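Local coordinates for protein allergen Bos d 2 (Bos taurus, PDB 4WFV) that probably carries pheromones as a secreted lipocalin, binding small odorant molecules, and is a major allergen of cow dander, at residues Asn86-Ile91 against Leu98-Glu103; Lys112-Leu117 against Arg138-Glu143. All blocks are in the same frame, centred on the assembly; numbering follows the deposited sequence.

Interaction 1 of 2, residues Asn86-Ile91 against Leu98-Glu103; sequences NTLEVI and LVTYVE
T87 turns its OG1 between the backbone N and the carbonyl carbon (chi1 52°), and E103, with CG anti to its own carbonyl carbon, lies beside it pointing the same way, so that OG1 comes 3.6 Å from E103 CB. No direct bond joins the two polar ends; a water lies 2.7 Å from T87 OG1 and donates to E103 OE1. A second water on OG1 donates to Y101 O, a carbonyl oxygen that also accepts the N-H of E89. A small hydroxyl residue suits this partly exposed face, since one oxygen serves two waters. The far carboxylate oxygen, E103 OE2, accepts from Y101 OH through its anti lone pair at 2.6 Å. K112, probably charged, bonds to the same tyrosine oxygen and would polarise the O-H, strengthening its bond to E103 OE2.

Farther along, I91 CG1 also stands between N and the carbonyl carbon (chi1 59°). This sets CG1 3.8 Å from V99 CG1; CD1, placed by chi2, meets the same methyl and Y101 CB, which CG2 also touches. On the other face, L88 crosses V102, CG against CG2 at 3.9 Å, and reaches T100 CG2 with its CD2; beta-branched and leucine side chains fill this buried layer. T100 OG1 is satisfied by E115.

The backbones run antiparallel, with T87-E103 and E89-Y101 as hydrogen-bonded pairs. E89 N to Y101 O and Y101 N to E89 O both measure 2.8 Å, and I91 N reaches V99 O. L134 of helix 125-137 packs on I91 and V99, so that the helix covers this end of the pairing. Antiparallel pairing of strands 85-93 and 97-105, joined by a short turn, makes a beta hairpin in the antiparallel lipocalin barrel.

Interaction 2 of 2, residues Lys112-Leu117 against Arg138-Glu143; sequences KMTEGL and RGVPNE
A Schellman motif closes helix 125-137 at G139, and K112 of the neighbouring strand reaches to that helix end. Its NZ donates to R138 O at 2.7 Å, the donor standing 33° out of the carbonyl plane. The lysine chain bends at chi3 and again at chi4 (70°), the latter turning NZ onto R138 O, while CE lies 3.1 Å from the same oxygen. A long, flexible, probably charged side chain is well suited to meet a carbonyl at a helix C-terminus, where the helix dipole would favour a positive group.

G139 has positive phi (69°), a conformation that glycine adopts readily, and its N and that of V140 return to S136 O and N135 O. V140 then turns back on the strand: its CG2 lies 3.8 Å from K112 O and also touches K112 CB and T114 CG2. A compact branched valine fits this buried site, one methyl touching both the backbone and the side chains. T114 keeps its hydroxyl for N135 and Y131 of the helix.

The segment 138-143, which passes into a short 3-10 turn at 142-143, thus lies over strand 110-118 as the chain leaves the helix for strand 146-147, with V140 also packed on A22 of strand 17-23 and R138 on Y101 of strand 97-105.

How the interactions relate
Interaction 1 and interaction 2 lie in series along the chain, their centres about 10 Å apart, and share one sheet because strands 97-105 and 110-118 are neighbours in it. Two probable backbone hydrogen bonds join them, V102 N to M113 O and L98 O to L117 N, each 2.8 Å. Packing adds to this: the Y101 ring atom CD1 lies 3.4 Å from M113 O, and T100 O lies 3.2 Å from T114 CB. Interaction 1 is a strand pairing within the barrel wall, whereas interaction 2 fastens the segment following the helix to the outside of the next strand. Two side-chain links, T100 OG1 to E115 OE1 and Y101 OH to K112 NZ, tie the two together.

Interaction 1 of 2, residues Asn86-Ile91 against Leu98-Glu103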
loop_
_atom_site.group_PDB
_atom_site.type_symbol
_atom_site.label_atom_id
_atom_site.label_comp_id
_atom_site.label_asym_id
_atom_site.label_seq_id
_atom_site.Cartn_x
_atom_site.Cartn_y
_atom_site.Cartn_z
ATOM N N ASN A 86 3.105 -12.055 -0.274
ATOM C CA ASN A 86 2.057 -11.073 -0.470
ATOM C C ASN A 86 1.463 -11.128 -1.853
ATOM O O ASN A 86 2.179 -11.278 -2.839
ATOM C CB ASN A 86 2.646 -9.675 -0.322
ATOM C CG ASN A 86 3.285 -9.450 1.019
ATOM O OD1 ASN A 86 2.600 -9.136 1.984
ATOM N ND2 ASN A 86 4.606 -9.580 1.085
ATOM N N THR A 87 0.154 -10.943 -1.925
ATOM C CA THR A 87 -0.419 -10.432 -3.159
ATOM C C THR A 87 -0.719 -8.969 -2.926
ATOM O O THR A 87 -1.098 -8.572 -1.823
ATOM C CB THR A 87 -1.684 -11.171 -3.604
ATOM O OG1 THR A 87 -2.632 -11.223 -2.533
ATOM C CG2 THR A 87 -1.336 -12.592 -4.054
ATOM N N LEU A 88 -0.502 -8.170 -3.960
ATOM C CA LEU A 88 -0.789 -6.744 -3.921
ATOM C C LEU A 88 -1.578 -6.391 -5.165
ATOM O O LEU A 88 -1.103 -6.581 -6.282
ATOM C CB LEU A 88 0.512 -5.930 -3.865
ATOM C CG LEU A 88 0.385 -4.405 -3.752
ATOM C CD1 LEU A 88 1.604 -3.825 -3.054
ATOM C CD2 LEU A 88 0.164 -3.738 -5.105
ATOM N N GLU A 89 -2.783 -5.879 -4.954
ATOM C CA GLU A 89 -3.674 -5.527 -6.043
ATOM C C GLU A 89 -3.937 -4.029 -6.034
ATOM O O GLU A 89 -4.264 -3.461 -5.000
ATOM C CB GLU A 89 -5.008 -6.256 -5.896
ATOM C CG GLU A 89 -5.952 -5.994 -7.062
ATOM C CD GLU A 89 -7.319 -6.617 -6.880
ATOM O OE1 GLU A 89 -7.556 -7.283 -5.856
ATOM O OE2 GLU A 89 -8.173 -6.440 -7.777
ATOM N N VAL A 90 -3.798 -3.390 -7.187
ATOM C CA VAL A 90 -4.223 -2.002 -7.325
ATOM C C VAL A 90 -5.738 -2.004 -7.526
ATOM O O VAL A 90 -6.229 -2.492 -8.542
ATOM C CB VAL A 90 -3.522 -1.308 -8.513
ATOM C CG1 VAL A 90 -3.995 0.145 -8.635
ATOM C CG2 VAL A 90 -2.012 -1.370 -8.338
ATOM N N ILE A 91 -6.484 -1.486 -6.550
ATOM C CA ILE A 91 -7.946 -1.559 -6.601
ATOM C C ILE A 91 -8.589 -0.205 -6.905
ATOM O O ILE A 91 -9.797 -0.122 -7.175
ATOM C CB ILE A 91 -8.546 -2.188 -5.321
ATOM C CG1 ILE A 91 -8.164 -1.388 -4.067
ATOM C CG2 ILE A 91 -8.095 -3.632 -5.186
ATOM C CD1 ILE A 91 -8.988 -1.762 -2.841
ATOM N N LEU A 98 -4.189 6.465 -4.852
ATOM C CA LEU A 98 -3.989 5.084 -5.257
ATOM C C LEU A 98 -4.292 4.219 -4.048
ATOM O O LEU A 98 -3.827 4.515 -2.945
ATOM C CB LEU A 98 -2.544 4.859 -5.731
ATOM C CG LEU A 98 -2.209 3.511 -6.400
ATOM C CD1 LEU A 98 -0.946 3.626 -7.261
ATOM C CD2 LEU A 98 -2.058 2.396 -5.374
ATOM N N VAL A 99 -5.090 3.172 -4.238
ATOM C CA VAL A 99 -5.393 2.253 -3.137
ATOM C C VAL A 99 -4.950 0.846 -3.510
ATOM O O VAL A 99 -5.298 0.346 -4.581
ATOM C CB VAL A 99 -6.894 2.241 -2.772
ATOM C CG1 VAL A 99 -7.138 1.322 -1.579
ATOM C CG2 VAL A 99 -7.381 3.647 -2.429
ATOM N N THR A 100 -4.177 0.221 -2.629
ATOM C CA THR A 100 -3.771 -1.170 -2.791
ATOM C C THR A 100 -4.554 -2.045 -1.835
ATOM O O THR A 100 -4.987 -1.594 -0.771
ATOM C CB THR A 100 -2.279 -1.392 -2.479
ATOM O OG1 THR A 100 -2.043 -1.163 -1.081
ATOM C CG2 THR A 100 -1.406 -0.474 -3.314
ATOM N N TYR A 101 -4.733 -3.305 -2.227
ATOM C CA TYR A 101 -5.267 -4.329 -1.348
ATOM C C TYR A 101 -4.229 -5.435 -1.288
ATOM O O TYR A 101 -3.815 -5.966 -2.315
ATOM C CB TYR A 101 -6.606 -4.871 -1.858
ATOM C CG TYR A 101 -7.077 -6.082 -1.087
ATOM C CD1 TYR A 101 -7.472 -5.975 0.245
ATOM C CD2 TYR A 101 -7.096 -7.341 -1.674
ATOM C CE1 TYR A 101 -7.889 -7.085 0.965
ATOM C CE2 TYR A 101 -7.514 -8.466 -0.954
ATOM C CZ TYR A 101 -7.907 -8.322 0.362
ATOM O OH TYR A 101 -8.316 -9.419 1.085
ATOM N N VAL A 102 -3.787 -5.754 -0.080
ATOM C CA VAL A 102 -2.721 -6.716 0.126
ATOM C C VAL A 102 -3.222 -7.866 0.982
ATOM O O VAL A 102 -3.899 -7.645 1.995
ATOM C CB VAL A 102 -1.534 -6.038 0.831
ATOM C CG1 VAL A 102 -0.502 -7.063 1.287
ATOM C CG2 VAL A 102 -0.918 -4.972 -0.075
ATOM N N GLU A 103 -2.910 -9.088 0.563
ATOM C CA GLU A 103 -3.065 -10.247 1.436
ATOM C C GLU A 103 -1.669 -10.769 1.736
ATOM O O GLU A 103 -0.919 -11.157 0.835
ATOM C CB GLU A 103 -3.944 -11.338 0.800
ATOM C CG GLU A 103 -5.363 -10.869 0.532
ATOM C CD GLU A 103 -6.321 -11.996 0.195
ATOM O OE1 GLU A 103 -5.854 -13.121 -0.099
ATOM O OE2 GLU A 103 -7.546 -11.747 0.223
HETATM O O HOH W 1 -4.085 -8.833 -2.944
HETATM O O HOH W 2 -3.776 -13.664 -2.184
#

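Interaction 2 of 2, residues Lys112-Leu117 against Arg138-Glu143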
loop_
_atom_site.group_PDB
_atom_site.type_symbol
_atom_site.label_atom_id
_atom_site.label_comp_id
_atom_site.label_asym_id
_atom_site.label_seq_id
_atom_site.Cartn_x
_atom_site.Cartn_y
_atom_site.Cartn_z
ATOM N N LYS A 112 -5.301 -9.294 5.903
ATOM C CA LYS A 112 -5.922 -8.537 4.829
ATOM C C LYS A 112 -5.749 -7.063 5.137
ATOM O O LYS A 112 -6.103 -6.610 6.217
ATOM C CB LYS A 112 -7.401 -8.892 4.752
ATOM C CG LYS A 112 -7.650 -10.361 4.402
ATOM C CD LYS A 112 -9.008 -10.841 4.909
ATOM C CE LYS A 112 -10.154 -9.980 4.416
ATOM N NZ LYS A 112 -10.400 -10.153 2.962
ATOM N N MET A 113 -5.173 -6.316 4.202
ATOM C CA MET A 113 -4.900 -4.906 4.468
ATOM C C MET A 113 -5.033 -4.048 3.217
ATOM O O MET A 113 -5.049 -4.535 2.088
ATOM C CB MET A 113 -3.515 -4.727 5.101
ATOM C CG MET A 113 -2.374 -5.052 4.187
ATOM S SD MET A 113 -0.777 -4.663 4.939
ATOM C CE MET A 113 -0.679 -2.886 4.791
ATOM N N THR A 114 -5.167 -2.753 3.447
ATOM C CA THR A 114 -5.118 -1.808 2.341
ATOM C C THR A 114 -4.162 -0.690 2.665
ATOM O O THR A 114 -3.823 -0.461 3.833
ATOM C CB THR A 114 -6.488 -1.163 2.062
ATOM O OG1 THR A 114 -6.924 -0.470 3.238
ATOM C CG2 THR A 114 -7.529 -2.219 1.621
ATOM N N GLU A 115 -3.734 -0.001 1.611
ATOM C CA GLU A 115 -2.919 1.196 1.741
ATOM C C GLU A 115 -3.534 2.295 0.897
ATOM O O GLU A 115 -3.950 2.061 -0.257
ATOM C CB GLU A 115 -1.490 0.923 1.267
ATOM C CG GLU A 115 -0.807 -0.146 2.111
ATOM C CD GLU A 115 0.445 -0.699 1.473
ATOM O OE1 GLU A 115 0.436 -0.958 0.260
ATOM O OE2 GLU A 115 1.444 -0.868 2.202
ATOM N N GLY A 116 -3.621 3.490 1.468
ATOM C CA GLY A 116 -4.159 4.648 0.768
ATOM C C GLY A 116 -3.049 5.646 0.520
ATOM O O GLY A 116 -2.516 6.231 1.466
ATOM N N LEU A 117 -2.703 5.831 -0.749
ATOM C CA LEU A 117 -1.583 6.669 -1.147
ATOM C C LEU A 117 -2.123 7.936 -1.803
ATOM O O LEU A 117 -3.198 7.913 -2.402
ATOM C CB LEU A 117 -0.694 5.930 -2.146
ATOM C CG LEU A 117 -0.302 4.476 -1.911
ATOM C CD1 LEU A 117 0.674 4.014 -3.000
ATOM C CD2 LEU A 117 0.343 4.310 -0.567
ATOM N N ARG A 138 -13.811 -5.408 1.188
ATOM C CA ARG A 138 -12.797 -6.453 1.231
ATOM C C ARG A 138 -12.545 -6.989 2.624
ATOM O O ARG A 138 -11.538 -7.659 2.864
ATOM C CB ARG A 138 -11.506 -5.931 0.627
ATOM C CG ARG A 138 -11.660 -5.773 -0.852
ATOM C CD ARG A 138 -10.601 -4.909 -1.453
ATOM N NE ARG A 138 -10.825 -4.846 -2.890
ATOM C CZ ARG A 138 -11.717 -4.043 -3.459
ATOM N NH1 ARG A 138 -12.447 -3.219 -2.709
ATOM N NH2 ARG A 138 -11.879 -4.056 -4.777
ATOM N N GLY A 139 -13.457 -6.689 3.543
ATOM C CA GLY A 139 -13.349 -7.204 4.892
ATOM C C GLY A 139 -12.195 -6.625 5.692
ATOM O O GLY A 139 -11.700 -7.244 6.635
ATOM N N VAL A 140 -11.770 -5.420 5.328
ATOM C CA VAL A 140 -10.740 -4.722 6.088
ATOM C C VAL A 140 -11.414 -3.690 6.995
ATOM O O VAL A 140 -12.124 -2.806 6.520
ATOM C CB VAL A 140 -9.741 -4.050 5.144
ATOM C CG1 VAL A 140 -8.728 -3.211 5.931
ATOM C CG2 VAL A 140 -9.035 -5.124 4.313
ATOM N N PRO A 141 -11.241 -3.836 8.316
ATOM C CA PRO A 141 -11.997 -2.990 9.248
ATOM C C PRO A 141 -11.508 -1.548 9.324
ATOM O O PRO A 141 -10.328 -1.285 9.567
ATOM C CB PRO A 141 -11.808 -3.696 10.595
ATOM C CG PRO A 141 -10.524 -4.435 10.453
ATOM C CD PRO A 141 -10.421 -4.844 9.013
ATOM N N ASN A 142 -12.427 -0.611 9.134
ATOM C CA ASN A 142 -12.063 0.796 9.193
ATOM C C ASN A 142 -11.650 1.240 10.592
ATOM O O ASN A 142 -10.953 2.239 10.755
ATOM C CB ASN A 142 -13.178 1.654 8.602
ATOM C CG ASN A 142 -13.221 1.545 7.102
ATOM O OD1 ASN A 142 -12.207 1.737 6.437
ATOM N ND2 ASN A 142 -14.374 1.194 6.556
ATOM N N GLU A 143 -12.055 0.476 11.598
ATOM C CA GLU A 143 -11.661 0.733 12.972
ATOM C C GLU A 143 -10.149 0.614 13.145
ATOM O O GLU A 143 -9.577 1.146 14.088
ATOM C CB GLU A 143 -12.379 -0.242 13.911
ATOM C CG GLU A 143 -13.894 -0.040 13.990
ATOM C CD GLU A 143 -14.682 -0.747 12.883
ATOM O OE1 GLU A 143 -14.080 -1.339 11.959
ATOM O OE2 GLU A 143 -15.928 -0.714 12.954
#